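Local coordinates for G-protein alpha subunit Galpha7 (Naegleria fowleri, PDB 6NE6), which probably binds and hydrolyses GTP as the switchable alpha subunit of a heterotrimeric G protein, relaying signals from membrane receptors, at residues A[72-83]-A[102-113]. Residues are numbered along the deposited sequence; the frame is centred on the assembly and turned at random.
With EDO (1,2-ethanediol), chain E.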
ATOM      1  N   SER A  72      -8.806  -1.149 -30.766  1.00 18.73           N
ATOM      2  CA  SER A  72      -9.729  -1.801 -31.701  1.00 18.81           C
ATOM      3  C   SER A  72     -10.389  -0.837 -32.686  1.00 18.16           C
ATOM      4  O   SER A  72     -10.683  -1.234 -33.818  1.00 19.88           O
ATOM      5  CB  SER A  72     -10.810  -2.553 -30.927  1.00 18.61           C
ATOM      6  OG  SER A  72     -11.687  -1.657 -30.274  1.00 19.89           O
ATOM      7  N   THR A  73     -10.667   0.400 -32.278  1.00 17.90           N
ATOM      8  CA  THR A  73     -11.444   1.325 -33.096  1.00 18.81           C
ATOM      9  C   THR A  73     -10.791   2.696 -33.081  1.00 20.23           C
ATOM     10  O   THR A  73     -10.068   3.052 -32.146  1.00 20.26           O
ATOM     11  CB  THR A  73     -12.897   1.479 -32.609  1.00 18.93           C
ATOM     12  OG1 THR A  73     -12.893   2.025 -31.290  1.00 18.30           O
ATOM     13  CG2 THR A  73     -13.624   0.140 -32.589  1.00 21.07           C
ATOM     14  N   GLU A  74     -11.064   3.470 -34.137  1.00 22.21           N
ATOM     15  CA  GLU A  74     -10.580   4.845 -34.177  1.00 22.03           C
ATOM     16  C   GLU A  74     -11.190   5.664 -33.050  1.00 21.22           C
ATOM     17  O   GLU A  74     -10.529   6.537 -32.478  1.00 22.19           O
ATOM     18  CB  GLU A  74     -10.892   5.489 -35.528  1.00 26.01           C
ATOM     19  CG  GLU A  74     -10.414   6.934 -35.623  1.00 26.97           C
ATOM     20  CD  GLU A  74      -8.891   7.068 -35.618  1.00 42.12           C
ATOM     21  OE1 GLU A  74      -8.187   6.046 -35.792  1.00 44.83           O
ATOM     22  OE2 GLU A  74      -8.395   8.203 -35.444  1.00 48.06           O
ATOM     23  N   GLU A  75     -12.454   5.396 -32.713  1.00 22.77           N
ATOM     24  CA  GLU A  75     -13.083   6.103 -31.602  1.00 21.68           C
ATOM     25  C   GLU A  75     -12.316   5.895 -30.296  1.00 19.19           C
ATOM     26  O   GLU A  75     -12.043   6.857 -29.567  1.00 19.71           O
ATOM     27  CB  GLU A  75     -14.535   5.651 -31.455  1.00 25.47           C
ATOM     28  CG  GLU A  75     -15.241   6.282 -30.286  1.00 28.76           C
ATOM     29  CD  GLU A  75     -16.602   5.653 -30.015  1.00 30.01           C
ATOM     30  OE1 GLU A  75     -17.291   5.254 -30.978  1.00 26.44           O
ATOM     31  OE2 GLU A  75     -16.977   5.552 -28.826  1.00 26.47           O
ATOM     32  N   ASN A  76     -11.972   4.643 -29.968  1.00 18.23           N
ATOM     33  CA  ASN A  76     -11.214   4.408 -28.737  1.00 17.18           C
ATOM     34  C   ASN A  76      -9.772   4.895 -28.847  1.00 17.04           C
ATOM     35  O   ASN A  76      -9.162   5.257 -27.830  1.00 18.27           O
ATOM     36  CB  ASN A  76     -11.243   2.923 -28.364  1.00 18.23           C
ATOM     37  CG  ASN A  76     -12.480   2.550 -27.592  1.00 17.76           C
ATOM     38  OD1 ASN A  76     -13.317   3.405 -27.298  1.00 20.24           O
ATOM     39  ND2 ASN A  76     -12.615   1.271 -27.269  1.00 16.10           N
ATOM     40  N   ARG A  77      -9.210   4.915 -30.059  1.00 18.47           N
ATOM     41  CA  ARG A  77      -7.870   5.461 -30.213  1.00 22.62           C
ATOM     42  C   ARG A  77      -7.861   6.956 -29.916  1.00 18.36           C
ATOM     43  O   ARG A  77      -6.953   7.458 -29.246  1.00 18.96           O
ATOM     44  CB  ARG A  77      -7.338   5.201 -31.620  1.00 21.72           C
ATOM     45  CG  ARG A  77      -5.816   5.346 -31.701  1.00 35.74           C
ATOM     46  CD  ARG A  77      -5.317   5.453 -33.132  1.00 42.78           C
ATOM     47  NE  ARG A  77      -5.933   6.580 -33.823  1.00 48.37           N
ATOM     48  CZ  ARG A  77      -5.555   7.847 -33.676  1.00 55.92           C
ATOM     49  NH1 ARG A  77      -4.557   8.152 -32.858  1.00 55.27           N
ATOM     50  NH2 ARG A  77      -6.177   8.809 -34.346  1.00 56.57           N
ATOM     51  N   GLN A  78      -8.867   7.677 -30.404  1.00 19.95           N
ATOM     52  CA  GLN A  78      -8.923   9.113 -30.155  1.00 23.14           C
ATOM     53  C   GLN A  78      -9.232   9.389 -28.694  1.00 21.74           C
ATOM     54  O   GLN A  78      -8.716  10.345 -28.107  1.00 21.66           O
ATOM     55  CB  GLN A  78      -9.963   9.757 -31.072  1.00 27.23           C
ATOM     56  CG  GLN A  78      -9.549   9.748 -32.536  1.00 38.44           C
ATOM     57  CD  GLN A  78     -10.681  10.114 -33.480  1.00 55.03           C
ATOM     58  OE1 GLN A  78     -11.854  10.117 -33.099  1.00 61.74           O
ATOM     59  NE2 GLN A  78     -10.334  10.418 -34.725  1.00 54.15           N
ATOM     60  N   ARG A  79     -10.057   8.538 -28.093  1.00 18.64           N
ATOM     61  CA  ARG A  79     -10.341   8.627 -26.668  1.00 20.84           C
ATOM     62  C   ARG A  79      -9.071   8.419 -25.848  1.00 21.37           C
ATOM     63  O   ARG A  79      -8.806   9.152 -24.886  1.00 17.92           O
ATOM     64  CB  ARG A  79     -11.417   7.589 -26.345  1.00 23.02           C
ATOM     65  CG  ARG A  79     -11.996   7.597 -24.970  1.00 27.64           C
ATOM     66  CD  ARG A  79     -13.214   6.664 -24.942  1.00 20.15           C
ATOM     67  NE  ARG A  79     -14.422   7.333 -25.427  1.00 19.14           N
ATOM     68  CZ  ARG A  79     -15.240   6.860 -26.361  1.00 19.99           C
ATOM     69  NH1 ARG A  79     -15.021   5.676 -26.936  1.00 19.39           N
ATOM     70  NH2 ARG A  79     -16.306   7.579 -26.722  1.00 25.00           N
ATOM     71  N   ALA A  80      -8.248   7.454 -26.247  1.00 16.47           N
ATOM     72  CA  ALA A  80      -6.986   7.226 -25.559  1.00 18.37           C
ATOM     73  C   ALA A  80      -6.057   8.424 -25.706  1.00 21.18           C
ATOM     74  O   ALA A  80      -5.382   8.814 -24.742  1.00 21.17           O
ATOM     75  CB  ALA A  80      -6.324   5.955 -26.093  1.00 21.31           C
ATOM     76  N   GLU A  81      -6.001   9.018 -26.905  1.00 17.37           N
ATOM     77  CA  GLU A  81      -5.182  10.214 -27.098  1.00 18.20           C
ATOM     78  C   GLU A  81      -5.664  11.362 -26.216  1.00 23.85           C
ATOM     79  O   GLU A  81      -4.852  12.105 -25.653  1.00 24.21           O
ATOM     80  CB  GLU A  81      -5.184  10.628 -28.570  1.00 21.57           C
ATOM     81  CG  GLU A  81      -4.422   9.691 -29.479  1.00 31.29           C
ATOM     82  CD  GLU A  81      -4.000  10.361 -30.774  1.00 53.65           C
ATOM     83  OE1 GLU A  81      -2.865  10.882 -30.834  1.00 62.09           O
ATOM     84  OE2 GLU A  81      -4.810  10.381 -31.725  1.00 60.53           O
ATOM     85  N   LYS A  82      -6.983  11.526 -26.082  1.00 22.73           N
ATOM     86  CA  LYS A  82      -7.512  12.566 -25.202  1.00 23.91           C
ATOM     87  C   LYS A  82      -7.055  12.349 -23.762  1.00 21.67           C
ATOM     88  O   LYS A  82      -6.610  13.290 -23.092  1.00 20.84           O
ATOM     89  CB  LYS A  82      -9.043  12.602 -25.276  1.00 23.96           C
ATOM     90  CG  LYS A  82      -9.686  13.368 -24.116  1.00 32.81           C
ATOM     91  CD  LYS A  82     -11.205  13.189 -24.047  1.00 42.38           C
ATOM     92  CE  LYS A  82     -11.783  13.892 -22.811  1.00 45.70           C
ATOM     93  NZ  LYS A  82     -13.275  13.876 -22.744  1.00 45.48           N
ATOM     94  N   ILE A  83      -7.148  11.105 -23.277  1.00 18.17           N
ATOM     95  CA  ILE A  83      -6.772  10.830 -21.896  0.68 16.69           C
ATOM     96  C   ILE A  83      -5.280  11.053 -21.692  1.00 21.81           C
ATOM     97  O   ILE A  83      -4.865  11.624 -20.672  1.00 22.26           O
ATOM     98  CB  ILE A  83      -7.218   9.408 -21.502  0.68 17.79           C
ATOM     99  CG1 ILE A  83      -8.734   9.407 -21.243  0.68 16.90           C
ATOM    100  CG2 ILE A  83      -6.423   8.912 -20.301  0.68 17.20           C
ATOM    101  CD1 ILE A  83      -9.454   8.084 -21.528  0.68 15.66           C
ATOM    102  N   LEU A 102     -15.234  12.865 -19.097  1.00 21.25           N
ATOM    103  CA  LEU A 102     -14.003  12.108 -18.896  1.00 17.26           C
ATOM    104  C   LEU A 102     -14.283  10.778 -18.215  1.00 17.47           C
ATOM    105  O   LEU A 102     -13.705   9.749 -18.586  1.00 16.62           O
ATOM    106  CB  LEU A 102     -13.012  12.928 -18.076  1.00 19.39           C
ATOM    107  CG  LEU A 102     -11.661  12.264 -17.819  1.00 20.63           C
ATOM    108  CD1 LEU A 102     -10.988  11.975 -19.134  1.00 22.51           C
ATOM    109  CD2 LEU A 102     -10.776  13.168 -16.970  1.00 21.15           C
ATOM    110  N   ALA A 103     -15.143  10.791 -17.193  1.00 18.32           N
ATOM    111  CA  ALA A 103     -15.511   9.547 -16.529  1.00 17.88           C
ATOM    112  C   ALA A 103     -16.085   8.555 -17.525  1.00 16.82           C
ATOM    113  O   ALA A 103     -15.727   7.370 -17.514  1.00 16.54           O
ATOM    114  CB  ALA A 103     -16.524   9.832 -15.420  1.00 21.61           C
ATOM    115  N   GLN A 104     -16.959   9.031 -18.412  1.00 16.53           N
ATOM    116  CA  GLN A 104     -17.539   8.144 -19.416  1.00 17.37           C
ATOM    117  C   GLN A 104     -16.470   7.641 -20.380  1.00 17.47           C
ATOM    118  O   GLN A 104     -16.488   6.468 -20.773  1.00 18.21           O
ATOM    119  CB  GLN A 104     -18.663   8.862 -20.163  1.00 21.62           C
ATOM    120  CG  GLN A 104     -19.878   9.230 -19.284  1.00 21.96           C
ATOM    121  CD  GLN A 104     -20.922  10.043 -20.034  1.00 26.37           C
ATOM    122  OE1 GLN A 104     -21.649   9.509 -20.872  1.00 25.66           O
ATOM    123  NE2 GLN A 104     -21.004  11.345 -19.733  1.00 27.20           N
ATOM    124  N   ASP A 105     -15.510   8.504 -20.744  1.00 16.59           N
ATOM    125  CA  ASP A 105     -14.436   8.079 -21.639  1.00 16.02           C
ATOM    126  C   ASP A 105     -13.560   7.008 -20.993  1.00 16.16           C
ATOM    127  O   ASP A 105     -13.185   6.029 -21.642  1.00 16.69           O
ATOM    128  CB  ASP A 105     -13.576   9.275 -22.058  1.00 22.23           C
ATOM    129  CG  ASP A 105     -14.258  10.180 -23.080  1.00 23.26           C
ATOM    130  OD1 ASP A 105     -15.169   9.724 -23.812  1.00 19.66           O
ATOM    131  OD2 ASP A 105     -13.861  11.363 -23.156  1.00 21.28           O
ATOM    132  N   ILE A 106     -13.217   7.178 -19.718  1.00 14.18           N
ATOM    133  CA  ILE A 106     -12.374   6.182 -19.067  1.00 12.97           C
ATOM    134  C   ILE A 106     -13.120   4.862 -18.935  1.00 12.64           C
ATOM    135  O   ILE A 106     -12.549   3.791 -19.164  1.00 13.41           O
ATOM    136  CB  ILE A 106     -11.879   6.707 -17.709  1.00 16.61           C
ATOM    137  CG1 ILE A 106     -10.927   7.894 -17.928  1.00 15.89           C
ATOM    138  CG2 ILE A 106     -11.198   5.581 -16.914  1.00 13.48           C
ATOM    139  CD1 ILE A 106     -10.586   8.675 -16.651  1.00 19.20           C
ATOM    140  N   ALA A 107     -14.410   4.915 -18.571  1.00 14.69           N
ATOM    141  CA  ALA A 107     -15.204   3.689 -18.477  1.00 14.86           C
ATOM    142  C   ALA A 107     -15.307   2.985 -19.824  1.00 16.61           C
ATOM    143  O   ALA A 107     -15.278   1.747 -19.894  1.00 15.38           O
ATOM    144  CB  ALA A 107     -16.596   3.999 -17.935  1.00 16.05           C
ATOM    145  N   GLU A 108     -15.441   3.751 -20.910  1.00 15.52           N
ATOM    146  CA  GLU A 108     -15.481   3.118 -22.220  1.00 15.56           C
ATOM    147  C   GLU A 108     -14.133   2.482 -22.555  1.00 14.63           C
ATOM    148  O   GLU A 108     -14.081   1.352 -23.063  1.00 19.45           O
ATOM    149  CB  GLU A 108     -15.912   4.141 -23.279  1.00 15.93           C
ATOM    150  CG  GLU A 108     -16.315   3.550 -24.615  1.00 19.70           C
ATOM    151  CD  GLU A 108     -17.524   2.612 -24.548  1.00 18.08           C
ATOM    152  OE1 GLU A 108     -18.478   2.853 -23.757  1.00 20.33           O
ATOM    153  OE2 GLU A 108     -17.520   1.618 -25.295  1.00 23.24           O
ATOM    154  N   LEU A 109     -13.027   3.177 -22.267  1.00 12.59           N
ATOM    155  CA  LEU A 109     -11.711   2.591 -22.533  1.00 13.46           C
ATOM    156  C   LEU A 109     -11.434   1.368 -21.667  1.00 18.88           C
ATOM    157  O   LEU A 109     -10.657   0.492 -22.062  1.00 16.51           O
ATOM    158  CB  LEU A 109     -10.607   3.624 -22.316  1.00 16.88           C
ATOM    159  CG  LEU A 109     -10.035   4.357 -23.522  1.00 26.95           C
ATOM    160  CD1 LEU A 109      -8.716   5.013 -23.115  1.00 29.99           C
ATOM    161  CD2 LEU A 109      -9.824   3.435 -24.715  1.00 24.02           C
ATOM    162  N   TRP A 110     -12.025   1.298 -20.474  1.00 13.30           N
ATOM    163  CA  TRP A 110     -11.835   0.116 -19.639  1.00 13.43           C
ATOM    164  C   TRP A 110     -12.432  -1.144 -20.268  1.00 14.13           C
ATOM    165  O   TRP A 110     -12.112  -2.252 -19.820  1.00 17.25           O
ATOM    166  CB  TRP A 110     -12.433   0.422 -18.261  1.00 16.30           C
ATOM    167  CG  TRP A 110     -12.361  -0.628 -17.170  1.00 14.67           C
ATOM    168  CD1 TRP A 110     -13.396  -1.030 -16.385  1.00 17.70           C
ATOM    169  CD2 TRP A 110     -11.202  -1.349 -16.703  1.00 15.04           C
ATOM    170  NE1 TRP A 110     -12.971  -1.969 -15.474  1.00 16.44           N
ATOM    171  CE2 TRP A 110     -11.631  -2.181 -15.647  1.00 15.86           C
ATOM    172  CE3 TRP A 110      -9.854  -1.377 -17.079  1.00 14.35           C
ATOM    173  CZ2 TRP A 110     -10.759  -3.036 -14.954  1.00 16.02           C
ATOM    174  CZ3 TRP A 110      -8.985  -2.234 -16.395  1.00 12.70           C
ATOM    175  CH2 TRP A 110      -9.450  -3.049 -15.344  1.00 13.24           C
ATOM    176  N   LYS A 111     -13.259  -1.001 -21.320  1.00 15.57           N
ATOM    177  CA  LYS A 111     -13.786  -2.130 -22.088  1.00 14.12           C
ATOM    178  C   LYS A 111     -12.921  -2.501 -23.291  1.00 17.06           C
ATOM    179  O   LYS A 111     -13.183  -3.532 -23.924  1.00 18.93           O
ATOM    180  CB  LYS A 111     -15.204  -1.813 -22.590  1.00 14.08           C
ATOM    181  CG  LYS A 111     -16.176  -1.357 -21.507  1.00 16.25           C
ATOM    182  CD  LYS A 111     -17.498  -0.926 -22.151  1.00 22.29           C
ATOM    183  CE  LYS A 111     -18.259   0.080 -21.283  1.00 25.54           C
ATOM    184  NZ  LYS A 111     -19.395   0.723 -22.042  1.00 25.72           N
ATOM    185  N   GLU A 112     -11.906  -1.700 -23.612  1.00 13.07           N
ATOM    186  CA  GLU A 112     -11.126  -1.901 -24.834  1.00 14.37           C
ATOM    187  C   GLU A 112     -10.225  -3.128 -24.694  1.00 13.48           C
ATOM    188  O   GLU A 112      -9.470  -3.230 -23.723  1.00 13.14           O
ATOM    189  CB  GLU A 112     -10.303  -0.636 -25.124  1.00 14.53           C
ATOM    190  CG  GLU A 112      -9.115  -0.819 -26.044  1.00 17.78           C
ATOM    191  CD  GLU A 112      -9.527  -1.233 -27.442  1.00 19.08           C
ATOM    192  OE1 GLU A 112     -10.586  -0.770 -27.917  1.00 18.95           O
ATOM    193  OE2 GLU A 112      -8.797  -2.027 -28.066  1.00 17.14           O
ATOM    194  N   PRO A 113     -10.281  -4.076 -25.631  1.00 14.22           N
ATOM    195  CA  PRO A 113      -9.489  -5.308 -25.459  1.00 16.93           C
ATOM    196  C   PRO A 113      -7.995  -5.067 -25.317  1.00 15.95           C
ATOM    197  O   PRO A 113      -7.344  -5.757 -24.519  1.00 15.91           O
ATOM    198  CB  PRO A 113      -9.826  -6.123 -26.720  1.00 18.30           C
ATOM    199  CG  PRO A 113     -10.550  -5.185 -27.645  1.00 24.41           C
ATOM    200  CD  PRO A 113     -11.207  -4.161 -26.767  1.00 15.03           C
TER
HETATM  201  C1  EDO E 404      -7.400   2.418 -34.905  1.00 51.89           C
HETATM  202  O1  EDO E 404      -7.721   3.412 -35.887  1.00 50.96           O
HETATM  203  C2  EDO E 404      -8.324   1.220 -35.086  1.00 52.03           C
HETATM  204  O2  EDO E 404      -8.130   0.653 -36.385  1.00 50.12           O
HETATM  205  O   HOH W   1     -14.936   0.500 -25.471  1.00 16.33           O
HETATM  206  O   HOH W   2     -16.039  10.515 -26.197  1.00 26.67           O
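Glu-112 and Asp-105 each draw donors from residues 72-83, a worked example of how two helices and the turns beside them can be joined by acidic side chains at separate points along an apolar seam. The Glu-112 carboxylate is held by three good bonds. Glu-112 OE1 accepts from Ser-72 OG through the syn lone pair (2.7 Å) and from Asn-76 ND2 through the anti one (2.9 Å), the latter nearly straight at 175° and lying in the amide plane. Ser-72 N reaches Glu-112 OE2 at 2.8 Å from above the carboxylate plane. Because OE2 also caps the backbone N of Ala-114, one buried side chain ties the start of helix 113-120 to the approach to helix 74-83.

Asp-105 bridges two cations. Arg-79 NE meets Asp-105 OD1 at 3.0 Å from well above the carboxylate plane, while the extended Lys-82 brings NZ to Asp-105 OD2 at 2.6 Å. A bend at chi3 (-83°) turns the Arg-79 guanidinium so that its edge also serves Glu-75 OE2 and Asn-76 OD1 within its own segment, fixing the group's rotation, as Glu-108 CG packs over one face, 3.4 Å from Arg-79 NH1. Two waters add bridges, one linking Asn-76 ND2 to Glu-108 O and OE2, the other Arg-79 NH2 to Asp-105 OD1.

Beneath these charges the packing is knobs-into-holes. Leu-109 inserts among Asn-76, Arg-79, Ala-80 and Ile-83, and Ile-83, in the conformer described, reciprocates among Leu-102, Asp-105, Ile-106 and Leu-109.

The axes of segments 74-83 and 102-109 cross at -125° with a closest approach of 10.1 Å, in what is probably the all-helical domain, well away from the central beta sheet. Ile-61 of the long helix 39-66 backs Ala-80, Ile-83 and Leu-109, while Ile-106 extends the core to Phe-135 and Leu-138 of helices 131-136 and 138-141.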